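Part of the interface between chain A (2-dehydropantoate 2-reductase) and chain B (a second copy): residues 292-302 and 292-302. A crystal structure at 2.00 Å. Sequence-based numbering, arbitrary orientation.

Chain A, residues 292-302: TPYCDFLTELV
Chain B, residues 292-302: TPYCDFLTELV

This contact is a twofold-like helix pair in which each chain inserts a tyrosine into a pocket on its partner, illustrating how a near-symmetric pair repeats its cross-contacts, such as the tyrosine one, while residues at the centre meet their own copies. T292(A) and T292(B) each precede a regular α-helix that begins at P293(A) or P293(B) and runs on past V302(A) or V302(B), with phi/psi near -65/-42. The axes approach to 9.7 Å, their N-to-C directions 56° apart (signed crossing -56°). The N-terminal ends lie closest: P293(A) and P293(B) have CA atoms 6.2 Å apart, and CB of P293(A) touches CG of P293(B) at 3.4 Å.

The CA-to-CB bond of Y294(A), as of Y294(B), points sideways (chi1 m, near -83°; chi2 -134° and 42°, nearly the same ring plane), but the side chain's end comes nearer the partner. Y294(A) sits among P293(B), D296(B), F297(B) and E300(B), and Y294(B) likewise with chains exchanged. Offset stacks, centroids 4.0 Å apart, pair Y294(A) with F297(B) (planes at 9°) and Y294(B) with F297(A) (4°); both phenylalanines have chi1 t, chi2 near -175°. The buried phenol is satisfied at its tip: Y294(A) OH donates to E300(B) OE1 at 2.6 Å, and Y294(B) OH to E300(A) OE1 at 2.6 Å, short bonds as expected for a carboxylate acceptor. One water donates to both Y294(A) OH and D296(B) OD2, another to Y294(B) OH and D296(A) OD2.

Between these pockets the F297(A) and F297(B) rings meet obliquely, planes at 82°, with CD1 of F297(A) 3.6 Å from CD1 of F297(B). Further along, L301(A) CD1 meets L301(B) CD1 at 3.7 Å (both m, t), extending the apolar seam.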

# COMPACT_ATOMS: atom_id res chain seq x y z
N THR A 292 -8.76 -1.92 -10.21
CA THR A 292 -8.50 -0.87 -9.25
C THR A 292 -7.60 -1.37 -8.10
O THR A 292 -7.96 -1.25 -6.92
CB THR A 292 -9.80 -0.33 -8.64
OG1 THR A 292 -10.49 -1.39 -7.96
CG2 THR A 292 -10.72 0.27 -9.72
N PRO A 293 -6.41 -1.89 -8.43
CA PRO A 293 -5.59 -2.59 -7.42
C PRO A 293 -5.10 -1.72 -6.28
O PRO A 293 -5.07 -2.18 -5.13
CB PRO A 293 -4.42 -3.14 -8.22
CG PRO A 293 -4.34 -2.27 -9.43
CD PRO A 293 -5.77 -1.93 -9.76
N TYR A 294 -4.76 -0.46 -6.56
CA TYR A 294 -4.32 0.44 -5.50
C TYR A 294 -5.48 0.76 -4.53
O TYR A 294 -5.28 0.78 -3.32
CB TYR A 294 -3.68 1.73 -6.04
CG TYR A 294 -2.22 1.62 -6.43
CD1 TYR A 294 -1.32 2.60 -6.02
CD2 TYR A 294 -1.73 0.58 -7.20
CE1 TYR A 294 0.02 2.55 -6.36
CE2 TYR A 294 -0.39 0.51 -7.54
CZ TYR A 294 0.49 1.50 -7.12
OH TYR A 294 1.82 1.44 -7.46
N CYS A 295 -6.69 0.99 -5.06
CA CYS A 295 -7.87 1.18 -4.21
C CYS A 295 -8.16 -0.07 -3.39
O CYS A 295 -8.49 0.03 -2.21
CB CYS A 295 -9.10 1.61 -5.02
SG CYS A 295 -9.01 3.33 -5.63
N ASP A 296 -8.07 -1.24 -4.02
CA ASP A 296 -8.23 -2.53 -3.33
C ASP A 296 -7.23 -2.65 -2.18
O ASP A 296 -7.62 -2.91 -1.02
CB ASP A 296 -8.00 -3.70 -4.29
CG ASP A 296 -9.03 -3.78 -5.43
OD1 ASP A 296 -9.99 -2.96 -5.49
OD2 ASP A 296 -8.84 -4.68 -6.28
N PHE A 297 -5.96 -2.45 -2.48
CA PHE A 297 -4.86 -2.65 -1.52
C PHE A 297 -4.91 -1.64 -0.36
O PHE A 297 -4.75 -2.00 0.80
CB PHE A 297 -3.51 -2.58 -2.26
CG PHE A 297 -2.33 -3.20 -1.55
CD1 PHE A 297 -1.07 -3.07 -2.11
CD2 PHE A 297 -2.44 -3.90 -0.36
CE1 PHE A 297 0.05 -3.63 -1.50
CE2 PHE A 297 -1.34 -4.46 0.25
CZ PHE A 297 -0.09 -4.31 -0.29
N LEU A 298 -5.16 -0.36 -0.69
CA LEU A 298 -5.24 0.68 0.32
C LEU A 298 -6.40 0.42 1.26
O LEU A 298 -6.27 0.56 2.47
CB LEU A 298 -5.35 2.05 -0.33
CG LEU A 298 -5.20 3.25 0.63
CD1 LEU A 298 -3.95 3.14 1.49
CD2 LEU A 298 -5.17 4.54 -0.16
N THR A 299 -7.53 -0.01 0.70
CA THR A 299 -8.68 -0.40 1.50
C THR A 299 -8.33 -1.56 2.43
O THR A 299 -8.63 -1.53 3.64
CB THR A 299 -9.88 -0.74 0.61
OG1 THR A 299 -10.23 0.42 -0.14
CG2 THR A 299 -11.08 -1.18 1.45
N GLU A 300 -7.71 -2.59 1.87
CA GLU A 300 -7.27 -3.76 2.62
C GLU A 300 -6.29 -3.39 3.74
O GLU A 300 -6.43 -3.87 4.86
CB GLU A 300 -6.67 -4.79 1.67
CG GLU A 300 -7.71 -5.51 0.82
CD GLU A 300 -7.16 -5.96 -0.52
OE1 GLU A 300 -5.93 -5.99 -0.69
OE2 GLU A 300 -7.99 -6.28 -1.39
N LEU A 301 -5.36 -2.49 3.45
CA LEU A 301 -4.40 -2.03 4.44
C LEU A 301 -5.05 -1.27 5.58
O LEU A 301 -4.69 -1.45 6.74
CB LEU A 301 -3.30 -1.17 3.78
CG LEU A 301 -2.30 -1.94 2.94
CD1 LEU A 301 -1.51 -1.01 2.03
CD2 LEU A 301 -1.36 -2.75 3.83
N VAL A 302 -5.99 -0.38 5.25
CA VAL A 302 -6.62 0.44 6.26
C VAL A 302 -7.47 -0.46 7.17
O VAL A 302 -7.46 -0.30 8.39
CB VAL A 302 -7.47 1.58 5.65
CG1 VAL A 302 -8.35 2.24 6.69
CG2 VAL A 302 -6.55 2.62 5.00
N THR B 292 1.90 -6.05 -11.85
CA THR B 292 2.29 -6.36 -10.48
C THR B 292 2.00 -5.19 -9.51
O THR B 292 2.88 -4.73 -8.80
CB THR B 292 3.79 -6.70 -10.38
OG1 THR B 292 4.55 -5.56 -10.80
CG2 THR B 292 4.16 -7.91 -11.25
N PRO B 293 0.74 -4.72 -9.49
CA PRO B 293 0.41 -3.50 -8.77
C PRO B 293 0.65 -3.57 -7.26
O PRO B 293 1.05 -2.57 -6.68
CB PRO B 293 -1.07 -3.30 -9.08
CG PRO B 293 -1.58 -4.67 -9.41
CD PRO B 293 -0.44 -5.33 -10.12
N TYR B 294 0.38 -4.72 -6.63
CA TYR B 294 0.61 -4.83 -5.19
C TYR B 294 2.11 -4.75 -4.88
O TYR B 294 2.52 -4.10 -3.94
CB TYR B 294 -0.02 -6.10 -4.58
CG TYR B 294 -1.50 -5.99 -4.23
CD1 TYR B 294 -2.41 -5.36 -5.07
CD2 TYR B 294 -1.98 -6.52 -3.04
CE1 TYR B 294 -3.75 -5.28 -4.75
CE2 TYR B 294 -3.32 -6.44 -2.69
CZ TYR B 294 -4.20 -5.82 -3.55
OH TYR B 294 -5.53 -5.74 -3.23
N CYS B 295 2.94 -5.39 -5.70
CA CYS B 295 4.41 -5.29 -5.54
C CYS B 295 4.87 -3.85 -5.78
O CYS B 295 5.71 -3.34 -5.04
CB CYS B 295 5.15 -6.27 -6.46
SG CYS B 295 5.07 -8.01 -5.98
N ASP B 296 4.29 -3.20 -6.79
CA ASP B 296 4.58 -1.77 -7.07
C ASP B 296 4.24 -0.90 -5.84
O ASP B 296 5.05 -0.12 -5.36
CB ASP B 296 3.78 -1.28 -8.27
CG ASP B 296 4.15 -1.98 -9.59
OD1 ASP B 296 5.08 -2.83 -9.64
OD2 ASP B 296 3.46 -1.69 -10.59
N PHE B 297 3.01 -1.05 -5.36
CA PHE B 297 2.46 -0.22 -4.26
C PHE B 297 3.18 -0.47 -2.94
O PHE B 297 3.53 0.47 -2.23
CB PHE B 297 0.96 -0.49 -4.12
CG PHE B 297 0.17 0.57 -3.39
CD1 PHE B 297 -1.17 0.35 -3.11
CD2 PHE B 297 0.72 1.80 -3.01
CE1 PHE B 297 -1.93 1.29 -2.46
CE2 PHE B 297 -0.04 2.74 -2.35
CZ PHE B 297 -1.37 2.49 -2.07
N LEU B 298 3.41 -1.74 -2.61
CA LEU B 298 4.10 -2.08 -1.38
C LEU B 298 5.52 -1.50 -1.40
O LEU B 298 6.00 -0.98 -0.39
CB LEU B 298 4.14 -3.60 -1.17
CG LEU B 298 4.63 -4.07 0.20
CD1 LEU B 298 3.92 -3.34 1.34
CD2 LEU B 298 4.44 -5.57 0.36
N THR B 299 6.19 -1.59 -2.56
CA THR B 299 7.51 -1.03 -2.70
C THR B 299 7.47 0.49 -2.50
O THR B 299 8.27 1.06 -1.75
CB THR B 299 8.11 -1.39 -4.07
OG1 THR B 299 8.23 -2.82 -4.16
CG2 THR B 299 9.47 -0.76 -4.26
N GLU B 300 6.52 1.13 -3.16
CA GLU B 300 6.34 2.57 -3.02
C GLU B 300 6.05 2.96 -1.56
O GLU B 300 6.58 3.96 -1.06
CB GLU B 300 5.21 3.03 -3.94
CG GLU B 300 5.63 3.05 -5.41
CD GLU B 300 4.48 2.80 -6.36
OE1 GLU B 300 3.31 2.90 -5.92
OE2 GLU B 300 4.77 2.49 -7.53
N LEU B 301 5.22 2.17 -0.87
CA LEU B 301 4.88 2.47 0.52
C LEU B 301 6.06 2.32 1.47
O LEU B 301 6.27 3.17 2.36
CB LEU B 301 3.74 1.57 0.99
CG LEU B 301 2.37 1.93 0.45
CD1 LEU B 301 1.40 0.76 0.66
CD2 LEU B 301 1.86 3.20 1.10
N VAL B 302 6.86 1.28 1.27
CA VAL B 302 8.03 1.06 2.12
C VAL B 302 9.02 2.18 1.92
O VAL B 302 9.59 2.70 2.89
CB VAL B 302 8.66 -0.32 1.88
CG1 VAL B 302 10.01 -0.44 2.56
CG2 VAL B 302 7.72 -1.41 2.38
O HOH W 1 1.93 0.61 -10.33
O HOH W 2 -7.05 -6.64 -5.62